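Local structure of catalase (Exiguobacterium oxidotolerans, 2J2M) at residues Asp283-Val288 with Ala424-Arg429; Ala438-Leu443 with Ala468-Lys473. The protein catalyses the breakdown of hydrogen peroxide to water and oxygen at a heme iron, working as a four-chain assembly. All coordinates share one frame; numbering follows the deposited sequence.

Interaction 1: Asp283-Val288 with Ala424-Arg429; sequences DWFEDV and AGEVYR
Phe285 reaches across to helix 422-430 with the outer end of its ring, where Val427 and Glu426 receive it. Methyl CG2 of Val427 lies at the ring's edge, close to its plane, and is shared between two carbons: it stands 3.9 Å from Phe285 CZ and equally far from CE2. The methyl therefore straddles the CZ-CE2 side of the ring instead of resting on a face. Val427 presents this branch because CG1 is anti to its backbone N (chi1 170°), which leaves CG2 anti to the carbonyl carbon and directed at the loop. On the neighbouring corner of the ring, OE1 of Glu426 comes within 4.0 Å of Phe285 CE1. This approach is oblique, with the carboxylate plane turned 70° from the ring plane, and it is a van der Waals contact without a hydrogen bond.

The loop between strands 257-265 and 292-302 belongs to the antiparallel beta-barrel region of the heme catalase fold, whereas helix 422-430 is the first of the C-terminal helices, so the phenylalanine joins barrel to helical region. Arg430, the last residue of this helix, makes a cation-pi interaction with the same ring and a salt bridge with Asp287, adding charge to a small apolar touch. At the start of the loop segment 283-288, the backbone N of Asp283 is hydrogen-bonded to Gln423 OE1, and the Asp283 carboxylate pairs with Arg216. Within the loop, the bond from Val288 N to Phe285 O, 2.8 Å long, closes a turn over Phe285-Val288. Val427 also packs against Asn175 and His179 of helix 174-180.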
# COMPACT_ATOMS: atom_id res chain seq x y z
N ASP A 283 -17.02 -20.85 -30.31
CA ASP A 283 -17.01 -22.17 -29.67
C ASP A 283 -16.51 -23.24 -30.65
O ASP A 283 -16.49 -23.02 -31.87
CB ASP A 283 -18.41 -22.53 -29.16
CG ASP A 283 -18.39 -23.66 -28.16
OD1 ASP A 283 -17.30 -24.18 -27.84
OD2 ASP A 283 -19.47 -24.05 -27.66
N TRP A 284 -16.06 -24.37 -30.08
CA TRP A 284 -15.66 -25.55 -30.84
C TRP A 284 -16.66 -26.58 -30.46
O TRP A 284 -16.55 -27.18 -29.39
CB TRP A 284 -14.29 -26.09 -30.42
CG TRP A 284 -13.12 -25.26 -30.73
CD1 TRP A 284 -13.09 -23.99 -31.24
CD2 TRP A 284 -11.76 -25.63 -30.52
NE1 TRP A 284 -11.79 -23.54 -31.35
CE2 TRP A 284 -10.95 -24.54 -30.93
CE3 TRP A 284 -11.13 -26.80 -30.05
CZ2 TRP A 284 -9.56 -24.58 -30.85
CZ3 TRP A 284 -9.75 -26.83 -29.98
CH2 TRP A 284 -8.98 -25.72 -30.37
N PHE A 285 -17.64 -26.77 -31.33
CA PHE A 285 -18.72 -27.69 -31.06
C PHE A 285 -18.17 -29.10 -30.92
O PHE A 285 -17.26 -29.48 -31.65
CB PHE A 285 -19.77 -27.60 -32.16
CG PHE A 285 -20.42 -26.25 -32.29
CD1 PHE A 285 -20.47 -25.60 -33.52
CD2 PHE A 285 -21.01 -25.62 -31.19
CE1 PHE A 285 -21.11 -24.34 -33.66
CE2 PHE A 285 -21.63 -24.36 -31.31
CZ PHE A 285 -21.68 -23.72 -32.56
N GLU A 286 -18.70 -29.86 -29.95
CA GLU A 286 -18.25 -31.23 -29.70
C GLU A 286 -18.44 -32.05 -30.97
O GLU A 286 -17.69 -32.99 -31.24
CB GLU A 286 -18.98 -31.87 -28.52
CG GLU A 286 -18.58 -33.33 -28.29
CD GLU A 286 -19.05 -33.91 -26.97
OE1 GLU A 286 -19.94 -33.32 -26.33
OE2 GLU A 286 -18.53 -34.98 -26.57
N ASP A 287 -19.47 -31.65 -31.72
CA ASP A 287 -19.82 -32.16 -33.04
C ASP A 287 -18.68 -32.04 -34.03
O ASP A 287 -18.50 -32.91 -34.89
CB ASP A 287 -21.00 -31.33 -33.60
CG ASP A 287 -22.32 -32.01 -33.41
OD1 ASP A 287 -23.30 -31.31 -33.08
OD2 ASP A 287 -22.39 -33.26 -33.56
N VAL A 288 -17.96 -30.92 -33.97
CA VAL A 288 -16.93 -30.70 -34.96
C VAL A 288 -15.56 -31.13 -34.44
O VAL A 288 -14.74 -31.63 -35.21
CB VAL A 288 -16.97 -29.27 -35.60
CG1 VAL A 288 -18.40 -28.69 -35.60
CG2 VAL A 288 -15.98 -28.31 -34.95
N ALA A 424 -23.26 -17.50 -33.64
CA ALA A 424 -24.37 -17.15 -32.74
C ALA A 424 -25.69 -17.74 -33.23
O ALA A 424 -26.45 -18.33 -32.44
CB ALA A 424 -24.48 -15.65 -32.62
N GLY A 425 -25.96 -17.61 -34.53
CA GLY A 425 -27.14 -18.23 -35.15
C GLY A 425 -27.16 -19.74 -34.97
O GLY A 425 -28.16 -20.29 -34.53
N GLU A 426 -26.06 -20.40 -35.32
CA GLU A 426 -25.92 -21.85 -35.12
C GLU A 426 -26.17 -22.25 -33.68
O GLU A 426 -26.89 -23.21 -33.42
CB GLU A 426 -24.53 -22.35 -35.54
CG GLU A 426 -24.19 -22.16 -37.02
CD GLU A 426 -22.74 -22.50 -37.30
OE1 GLU A 426 -22.42 -23.71 -37.37
OE2 GLU A 426 -21.91 -21.56 -37.43
N VAL A 427 -25.60 -21.50 -32.73
CA VAL A 427 -25.86 -21.72 -31.30
C VAL A 427 -27.35 -21.62 -31.01
O VAL A 427 -27.90 -22.50 -30.34
CB VAL A 427 -25.03 -20.79 -30.35
CG1 VAL A 427 -25.54 -20.90 -28.89
CG2 VAL A 427 -23.52 -21.10 -30.42
N TYR A 428 -28.02 -20.58 -31.52
CA TYR A 428 -29.47 -20.50 -31.32
C TYR A 428 -30.20 -21.76 -31.82
O TYR A 428 -31.00 -22.37 -31.09
CB TYR A 428 -30.06 -19.24 -31.95
CG TYR A 428 -31.57 -19.14 -31.78
CD1 TYR A 428 -32.44 -19.44 -32.82
CD2 TYR A 428 -32.12 -18.76 -30.54
CE1 TYR A 428 -33.82 -19.35 -32.65
CE2 TYR A 428 -33.47 -18.66 -30.36
CZ TYR A 428 -34.32 -18.96 -31.41
OH TYR A 428 -35.68 -18.86 -31.20
N ARG A 429 -29.91 -22.16 -33.06
CA ARG A 429 -30.61 -23.29 -33.69
C ARG A 429 -30.25 -24.65 -33.09
O ARG A 429 -31.04 -25.59 -33.19
CB ARG A 429 -30.43 -23.27 -35.23
CG ARG A 429 -31.26 -22.16 -35.89
CD ARG A 429 -31.03 -22.04 -37.39
NE ARG A 429 -29.63 -21.77 -37.74
CZ ARG A 429 -29.11 -20.56 -37.91
NH1 ARG A 429 -27.83 -20.45 -38.25
NH2 ARG A 429 -29.85 -19.46 -37.73

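Interaction 2: Ala438-Leu443 with Ala468-Lys473; sequences ALLNNL and ASLGEK
Leu440 and Leu470 are the residues whose CA atoms lie nearest across the segments, 7.7 Å apart; Leu440 points at 468-473, while Leu470 turns only its branch ends toward 438-443. The tighter packing of this contact is at Leu440, whose forked end straddles the root of Lys473: CD2 is 3.8 Å from Lys473 CB and CD1 is 4.0 Å from the same carbon. The two side chains cross at about a right angle, so the leucine fork abuts the base of the lysine and does not run alongside its chain. Leu440 is placed there by a CG that is anti to its backbone N (chi1 -180°), carrying both methyls out toward the opposing helix.

On the buried side the leucines meet more loosely, methyl to methyl. Leu470 divides its two branches between neighbouring residues, CD2 lying 4.2 Å from Leu439 CD2 and CD1 4.4 Å from Leu440 CD1. Phe463 of helix 453-466 packs on Leu470 and Leu443, adding an aromatic ring to the apolar cluster. At the start of 468-473, Asp467 OD1 accepts hydrogen bonds from Leu470 N and Ser469 OG.

The solvent side is different in character. Lys473 gives its CB to Leu440, but its extended chain then leads the ammonium end away from 438-443, and no hydrogen bond crosses between the segments.

The axes of 438-443 and 468-473 approach to 11.1 Å and cross at -42°, and the leucines and the base of Lys473 fill the space between them, an arrangement that belongs to the C-terminal helical domain that follows the beta-barrel and wrapping region in heme catalases.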
# COMPACT_ATOMS: atom_id res chain seq x y z
N ALA A 438 -36.82 -19.78 -23.07
CA ALA A 438 -36.14 -19.15 -21.94
C ALA A 438 -35.32 -17.96 -22.40
O ALA A 438 -35.36 -16.89 -21.78
CB ALA A 438 -35.25 -20.15 -21.19
N LEU A 439 -34.58 -18.14 -23.50
CA LEU A 439 -33.73 -17.08 -24.05
C LEU A 439 -34.55 -15.85 -24.45
O LEU A 439 -34.16 -14.72 -24.16
CB LEU A 439 -32.91 -17.58 -25.24
CG LEU A 439 -32.11 -16.54 -26.03
CD1 LEU A 439 -30.89 -16.06 -25.23
CD2 LEU A 439 -31.69 -17.04 -27.40
N LEU A 440 -35.68 -16.09 -25.12
CA LEU A 440 -36.57 -15.01 -25.55
C LEU A 440 -37.14 -14.26 -24.35
O LEU A 440 -37.09 -13.04 -24.32
CB LEU A 440 -37.69 -15.54 -26.48
CG LEU A 440 -38.73 -14.56 -27.06
CD1 LEU A 440 -38.08 -13.41 -27.87
CD2 LEU A 440 -39.79 -15.30 -27.90
N ASN A 441 -37.64 -14.96 -23.35
CA ASN A 441 -38.20 -14.29 -22.17
C ASN A 441 -37.16 -13.50 -21.37
O ASN A 441 -37.46 -12.40 -20.89
CB ASN A 441 -39.05 -15.26 -21.31
CG ASN A 441 -40.39 -15.66 -22.01
OD1 ASN A 441 -41.46 -15.09 -21.72
ND2 ASN A 441 -40.31 -16.59 -22.97
N ASN A 442 -35.93 -14.01 -21.26
CA ASN A 442 -34.85 -13.29 -20.56
C ASN A 442 -34.36 -12.04 -21.32
O ASN A 442 -34.17 -10.98 -20.73
CB ASN A 442 -33.67 -14.22 -20.25
CG ASN A 442 -34.05 -15.38 -19.34
OD1 ASN A 442 -34.91 -15.25 -18.47
ND2 ASN A 442 -33.39 -16.52 -19.53
N LEU A 443 -34.16 -12.19 -22.63
CA LEU A 443 -33.81 -11.06 -23.50
C LEU A 443 -34.86 -9.95 -23.49
O LEU A 443 -34.54 -8.76 -23.39
CB LEU A 443 -33.58 -11.51 -24.95
CG LEU A 443 -32.26 -12.19 -25.25
CD1 LEU A 443 -32.27 -12.70 -26.70
CD2 LEU A 443 -31.09 -11.24 -25.01
N ALA A 468 -33.06 -15.18 -38.10
CA ALA A 468 -34.16 -14.32 -38.52
C ALA A 468 -35.42 -14.49 -37.68
O ALA A 468 -36.07 -13.50 -37.35
CB ALA A 468 -34.47 -14.53 -40.02
N SER A 469 -35.75 -15.73 -37.31
CA SER A 469 -36.96 -15.97 -36.51
C SER A 469 -36.84 -15.48 -35.07
O SER A 469 -37.81 -14.95 -34.52
CB SER A 469 -37.41 -17.44 -36.57
OG SER A 469 -36.60 -18.28 -35.78
N LEU A 470 -35.65 -15.61 -34.47
CA LEU A 470 -35.42 -15.02 -33.15
C LEU A 470 -35.61 -13.51 -33.21
O LEU A 470 -36.26 -12.92 -32.34
CB LEU A 470 -34.02 -15.35 -32.59
CG LEU A 470 -33.62 -14.58 -31.31
CD1 LEU A 470 -34.55 -14.88 -30.10
CD2 LEU A 470 -32.15 -14.80 -30.94
N GLY A 471 -35.01 -12.89 -34.22
CA GLY A 471 -35.12 -11.45 -34.41
C GLY A 471 -36.56 -11.00 -34.60
O GLY A 471 -36.96 -9.96 -34.09
N GLU A 472 -37.34 -11.80 -35.34
CA GLU A 472 -38.77 -11.53 -35.52
C GLU A 472 -39.56 -11.61 -34.20
O GLU A 472 -40.40 -10.75 -33.91
CB GLU A 472 -39.39 -12.48 -36.55
CG GLU A 472 -38.98 -12.22 -37.99
CD GLU A 472 -39.37 -13.39 -38.91
OE1 GLU A 472 -39.17 -13.27 -40.15
OE2 GLU A 472 -39.87 -14.43 -38.38
N LYS A 473 -39.30 -12.65 -33.42
CA LYS A 473 -39.96 -12.81 -32.12
C LYS A 473 -39.65 -11.66 -31.17
O LYS A 473 -40.55 -11.12 -30.54
CB LYS A 473 -39.62 -14.16 -31.49
CG LYS A 473 -40.23 -15.32 -32.24
CD LYS A 473 -39.51 -16.62 -31.97
CE LYS A 473 -40.40 -17.80 -32.40
NZ LYS A 473 -39.82 -19.14 -32.05

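Helix 422-430 connects the two contacts: while Val427 and Glu426 take part in interaction 1, Tyr428 points into interaction 2, its CD2 lying 3.6 Å from Leu439 CD2 and its CZ 3.8 Å from Leu470 CB. The centres are about 17 Å apart, on the same side of the chain's centre. Interaction 1 is a seam between the barrel region and the C-terminal helices, built on one aromatic ring with charged neighbours; interaction 2 lies wholly among those helices and is more aliphatic. Both are only partly buried. Interaction 2 lies farther from the chain's centre than interaction 1, yet buries more surface, 202 Å² against 126 Å².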